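Long-range contact in plasmid Partition par B protein (Enterobacteria phage P1, PDB 1ZX4), which binds the plasmid's partition sites on DNA and is required to recognise them, so controlling plasmid partition: residues Q88-I100 against K114-L126. Residues are numbered along the deposited sequence; the frame is centred on the assembly and turned at random.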
loop_
_atom_site.group_PDB
_atom_site.type_symbol
_atom_site.label_atom_id
_atom_site.label_comp_id
_atom_site.label_asym_id
_atom_site.label_seq_id
_atom_site.Cartn_x
_atom_site.Cartn_y
_atom_site.Cartn_z
ATOM N N GLN C 88 11.340 4.894 -8.431
ATOM C CA GLN C 88 11.183 5.485 -7.106
ATOM C C GLN C 88 11.406 6.989 -7.037
ATOM O O GLN C 88 10.556 7.711 -6.524
ATOM C CB GLN C 88 12.118 4.771 -6.117
ATOM C CG GLN C 88 12.481 5.580 -4.874
ATOM C CD GLN C 88 13.947 5.994 -4.857
ATOM O OE1 GLN C 88 14.444 6.604 -5.808
ATOM N NE2 GLN C 88 14.646 5.663 -3.773
ATOM N N LEU C 89 12.550 7.449 -7.541
ATOM C CA LEU C 89 12.888 8.867 -7.523
ATOM C C LEU C 89 11.800 9.707 -8.155
ATOM O O LEU C 89 11.350 10.689 -7.571
ATOM C CB LEU C 89 14.201 9.122 -8.260
ATOM C CG LEU C 89 14.510 10.608 -8.494
ATOM C CD1 LEU C 89 14.481 11.355 -7.171
ATOM C CD2 LEU C 89 15.859 10.763 -9.168
ATOM N N ILE C 90 11.399 9.330 -9.363
ATOM C CA ILE C 90 10.350 10.040 -10.074
ATOM C C ILE C 90 9.232 10.291 -9.079
ATOM O O ILE C 90 8.874 11.428 -8.784
ATOM C CB ILE C 90 9.750 9.180 -11.176
ATOM C CG1 ILE C 90 10.852 8.568 -12.027
ATOM C CG2 ILE C 90 8.804 10.013 -12.017
ATOM C CD1 ILE C 90 10.353 7.416 -12.860
ATOM N N GLN C 91 8.682 9.194 -8.578
ATOM C CA GLN C 91 7.606 9.239 -7.610
ATOM C C GLN C 91 7.850 10.410 -6.657
ATOM O O GLN C 91 7.023 11.312 -6.530
ATOM C CB GLN C 91 7.565 7.919 -6.826
ATOM C CG GLN C 91 7.628 6.652 -7.683
ATOM C CD GLN C 91 6.525 6.571 -8.740
ATOM O OE1 GLN C 91 5.330 6.587 -8.428
ATOM N NE2 GLN C 91 6.929 6.477 -9.998
ATOM N N ASN C 92 9.011 10.395 -6.014
ATOM C CA ASN C 92 9.397 11.425 -5.054
ATOM C C ASN C 92 9.315 12.870 -5.549
ATOM O O ASN C 92 8.586 13.685 -4.972
ATOM C CB ASN C 92 10.814 11.146 -4.549
ATOM C CG ASN C 92 10.900 9.879 -3.730
ATOM O OD1 ASN C 92 10.389 9.815 -2.613
ATOM N ND2 ASN C 92 11.542 8.858 -4.284
ATOM N N ILE C 93 10.064 13.188 -6.604
ATOM C CA ILE C 93 10.084 14.548 -7.129
ATOM C C ILE C 93 8.849 14.922 -7.928
ATOM O O ILE C 93 8.426 16.068 -7.888
ATOM C CB ILE C 93 11.337 14.824 -8.018
ATOM C CG1 ILE C 93 11.168 14.217 -9.411
ATOM C CG2 ILE C 93 12.569 14.226 -7.378
ATOM C CD1 ILE C 93 12.310 14.556 -10.361
ATOM N N SER C 94 8.262 13.961 -8.637
ATOM C CA SER C 94 7.086 14.230 -9.462
ATOM C C SER C 94 6.104 15.245 -8.887
ATOM O O SER C 94 5.667 16.153 -9.595
ATOM C CB SER C 94 6.333 12.941 -9.778
ATOM O OG SER C 94 5.220 13.226 -10.609
ATOM N N PRO C 95 5.727 15.102 -7.603
ATOM C CA PRO C 95 4.785 16.078 -7.043
ATOM C C PRO C 95 5.352 17.490 -7.202
ATOM O O PRO C 95 4.867 18.289 -8.006
ATOM C CB PRO C 95 4.683 15.654 -5.580
ATOM C CG PRO C 95 4.883 14.176 -5.649
ATOM C CD PRO C 95 6.040 14.056 -6.613
ATOM N N GLU C 96 6.398 17.776 -6.437
ATOM C CA GLU C 96 7.058 19.071 -6.481
ATOM C C GLU C 96 7.393 19.483 -7.917
ATOM O O GLU C 96 7.506 20.665 -8.218
ATOM C CB GLU C 96 8.352 19.033 -5.650
ATOM C CG GLU C 96 8.172 18.678 -4.171
ATOM C CD GLU C 96 8.481 17.221 -3.860
ATOM O OE1 GLU C 96 9.608 16.773 -4.164
ATOM O OE2 GLU C 96 7.602 16.528 -3.304
ATOM N N ILE C 97 7.537 18.507 -8.808
ATOM C CA ILE C 97 7.892 18.802 -10.192
ATOM C C ILE C 97 6.734 19.409 -10.979
ATOM O O ILE C 97 6.866 20.503 -11.517
ATOM C CB ILE C 97 8.445 17.525 -10.909
ATOM C CG1 ILE C 97 9.692 17.880 -11.714
ATOM C CG2 ILE C 97 7.407 16.924 -11.842
ATOM C CD1 ILE C 97 9.417 18.813 -12.844
ATOM N N ASN C 98 5.601 18.716 -11.048
ATOM C CA ASN C 98 4.463 19.253 -11.782
ATOM C C ASN C 98 4.060 20.560 -11.126
ATOM O O ASN C 98 3.485 21.448 -11.757
ATOM C CB ASN C 98 3.288 18.285 -11.744
ATOM C CG ASN C 98 1.976 18.975 -12.029
ATOM O OD1 ASN C 98 1.806 19.596 -13.077
ATOM N ND2 ASN C 98 1.043 18.887 -11.089
ATOM N N ASP C 99 4.369 20.652 -9.838
ATOM C CA ASP C 99 4.074 21.833 -9.045
ATOM C C ASP C 99 4.823 22.981 -9.715
ATOM O O ASP C 99 4.433 24.144 -9.598
ATOM C CB ASP C 99 4.586 21.625 -7.612
ATOM C CG ASP C 99 3.696 22.272 -6.558
ATOM O OD1 ASP C 99 3.476 23.498 -6.627
ATOM O OD2 ASP C 99 3.222 21.553 -5.649
ATOM N N ILE C 100 5.896 22.633 -10.427
ATOM C CA ILE C 100 6.723 23.612 -11.129
ATOM C C ILE C 100 6.110 24.037 -12.464
ATOM O O ILE C 100 6.570 25.000 -13.076
ATOM C CB ILE C 100 8.135 23.066 -11.416
ATOM C CG1 ILE C 100 8.715 22.425 -10.158
ATOM C CG2 ILE C 100 9.045 24.193 -11.858
ATOM C CD1 ILE C 100 10.067 21.766 -10.357
ATOM N N LYS C 114 15.430 24.074 -12.566
ATOM C CA LYS C 114 14.631 23.702 -11.398
ATOM C C LYS C 114 14.453 22.203 -11.337
ATOM O O LYS C 114 14.890 21.552 -10.387
ATOM C CB LYS C 114 13.248 24.375 -11.428
ATOM C CG LYS C 114 13.201 25.857 -11.173
ATOM C CD LYS C 114 13.616 26.122 -9.759
ATOM C CE LYS C 114 13.525 27.600 -9.458
ATOM N NZ LYS C 114 13.911 27.908 -8.057
ATOM N N ILE C 115 13.846 21.660 -12.386
ATOM C CA ILE C 115 13.581 20.225 -12.489
ATOM C C ILE C 115 14.804 19.358 -12.195
ATOM O O ILE C 115 14.706 18.322 -11.524
ATOM C CB ILE C 115 13.039 19.852 -13.908
ATOM C CG1 ILE C 115 11.687 20.524 -14.151
ATOM C CG2 ILE C 115 12.895 18.327 -14.048
ATOM C CD1 ILE C 115 11.310 21.573 -13.128
ATOM N N LEU C 116 15.950 19.781 -12.714
ATOM C CA LEU C 116 17.196 19.068 -12.499
ATOM C C LEU C 116 17.657 19.243 -11.050
ATOM O O LEU C 116 18.268 18.341 -10.476
ATOM C CB LEU C 116 18.286 19.578 -13.450
ATOM C CG LEU C 116 19.675 18.947 -13.240
ATOM C CD1 LEU C 116 19.642 17.494 -13.651
ATOM C CD2 LEU C 116 20.734 19.686 -14.041
ATOM N N ARG C 117 17.376 20.400 -10.461
ATOM C CA ARG C 117 17.771 20.645 -9.080
ATOM C C ARG C 117 17.240 19.497 -8.234
ATOM O O ARG C 117 17.939 18.951 -7.370
ATOM C CB ARG C 117 17.169 21.966 -8.599
ATOM C CG ARG C 117 18.193 23.006 -8.171
ATOM C CD ARG C 117 17.599 24.386 -8.355
ATOM N NE ARG C 117 18.391 25.446 -7.743
ATOM C CZ ARG C 117 18.217 26.742 -7.995
ATOM N NH1 ARG C 117 17.285 27.141 -8.853
ATOM N NH2 ARG C 117 18.964 27.646 -7.376
ATOM N N LEU C 118 15.997 19.120 -8.516
ATOM C CA LEU C 118 15.318 18.042 -7.798
ATOM C C LEU C 118 15.923 16.692 -8.137
ATOM O O LEU C 118 16.312 15.924 -7.265
ATOM C CB LEU C 118 13.849 18.000 -8.199
ATOM C CG LEU C 118 12.994 19.106 -7.602
ATOM C CD1 LEU C 118 11.829 19.407 -8.541
ATOM C CD2 LEU C 118 12.524 18.698 -6.198
ATOM N N ILE C 119 15.993 16.402 -9.425
ATOM C CA ILE C 119 16.540 15.133 -9.869
ATOM C C ILE C 119 17.855 14.814 -9.169
ATOM O O ILE C 119 18.169 13.651 -8.904
ATOM C CB ILE C 119 16.695 15.144 -11.414
ATOM C CG1 ILE C 119 15.278 15.229 -11.980
ATOM C CG2 ILE C 119 17.417 13.880 -11.934
ATOM C CD1 ILE C 119 15.158 15.418 -13.473
ATOM N N THR C 120 18.637 15.850 -8.887
ATOM C CA THR C 120 19.913 15.689 -8.211
ATOM C C THR C 120 19.725 15.599 -6.698
ATOM O O THR C 120 20.153 14.636 -6.077
ATOM C CB THR C 120 20.805 16.853 -8.515
ATOM O OG1 THR C 120 20.197 18.044 -8.010
ATOM C CG2 THR C 120 20.997 16.972 -9.997
ATOM N N LYS C 121 19.078 16.599 -6.109
ATOM C CA LYS C 121 18.872 16.614 -4.659
ATOM C C LYS C 121 18.124 15.380 -4.139
ATOM O O LYS C 121 18.588 14.681 -3.234
ATOM C CB LYS C 121 18.120 17.892 -4.240
ATOM C CG LYS C 121 16.592 17.785 -4.236
ATOM C CD LYS C 121 16.082 17.110 -2.950
ATOM C CE LYS C 121 14.572 16.893 -2.959
ATOM N NZ LYS C 121 14.122 16.275 -1.679
ATOM N N GLU C 122 16.959 15.119 -4.719
ATOM C CA GLU C 122 16.157 13.989 -4.301
ATOM C C GLU C 122 16.947 12.708 -4.485
ATOM O O GLU C 122 17.036 11.886 -3.580
ATOM C CB GLU C 122 14.867 13.932 -5.111
ATOM C CG GLU C 122 13.619 13.952 -4.249
ATOM C CD GLU C 122 13.691 12.968 -3.097
ATOM O OE1 GLU C 122 14.166 11.829 -3.312
ATOM O OE2 GLU C 122 13.264 13.336 -1.982
ATOM N N ALA C 123 17.529 12.544 -5.662
ATOM C CA ALA C 123 18.318 11.358 -5.931
ATOM C C ALA C 123 19.475 11.279 -4.935
ATOM O O ALA C 123 19.870 10.191 -4.516
ATOM C CB ALA C 123 18.846 11.402 -7.356
ATOM N N SER C 124 20.005 12.438 -4.551
ATOM C CA SER C 124 21.125 12.502 -3.612
ATOM C C SER C 124 20.650 12.417 -2.168
ATOM O O SER C 124 21.440 12.525 -1.229
ATOM C CB SER C 124 21.919 13.798 -3.821
ATOM O OG SER C 124 23.034 13.873 -2.945
ATOM N N LEU C 125 19.347 12.228 -1.999
ATOM C CA LEU C 125 18.753 12.117 -0.676
ATOM C C LEU C 125 18.365 10.646 -0.494
ATOM O O LEU C 125 18.354 10.115 0.623
ATOM C CB LEU C 125 17.525 13.036 -0.595
ATOM C CG LEU C 125 16.839 13.329 0.744
ATOM C CD1 LEU C 125 15.968 14.578 0.574
ATOM C CD2 LEU C 125 16.007 12.129 1.215
ATOM N N LEU C 126 18.067 9.996 -1.615
ATOM C CA LEU C 126 17.686 8.594 -1.628
ATOM C C LEU C 126 18.958 7.778 -1.606
ATOM O O LEU C 126 18.986 6.677 -1.068
ATOM C CB LEU C 126 16.910 8.277 -2.900
ATOM C CG LEU C 126 15.771 9.248 -3.190
ATOM C CD1 LEU C 126 15.290 9.087 -4.620
ATOM C CD2 LEU C 126 14.655 9.012 -2.186
#
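Leu89 of helix 83-102 enters helix 108-126 as a knob into a hole made by Ile119, Glu122, Ala123 and Leu126. Its two methyls divide the work: CD2 lies 3.6 Å from CB of Ala123, while CD1 lies 3.5 Å from CD1 of Leu126, whose side chain runs nearly at a right angle to that of Leu89. The reverse knob is Leu118, seated among Ile93, Glu96, Ile97 and Ile100, with its CD1 3.5 Å from CD1 of Ile100. Between the two knobs, Ile93 has chi1 at 78°, placing CG1 between the backbone N and the carbonyl carbon; CD1 at the end of this branch comes 3.4 Å from CG1 of Ile119, and CG2 rests on the aliphatic part of Glu122. Ile97 and Ile100 lie against Ile115, modelled too close for detail to be relied on.

Beside this apolar seam the Asn92 amide and the Glu122 carboxylate stack, planes 10° apart. Within helix 108-126 the carboxylate also forms a salt bridge, Lys121 NZ meeting Glu122 OE2 at 3.1 Å from above the carboxylate plane, which probably offsets its charge.

No hydrogen bond joins the two segments, whose axes pass 9.7 Å apart with N-to-C directions at 133°. Phe58 and Leu57 border Ile119, and Val75 of helix 66-78 meets Ala123. Reciprocal knobs-into-holes thus join two successive helices in the ParB-family region of this C-terminal ParB fragment.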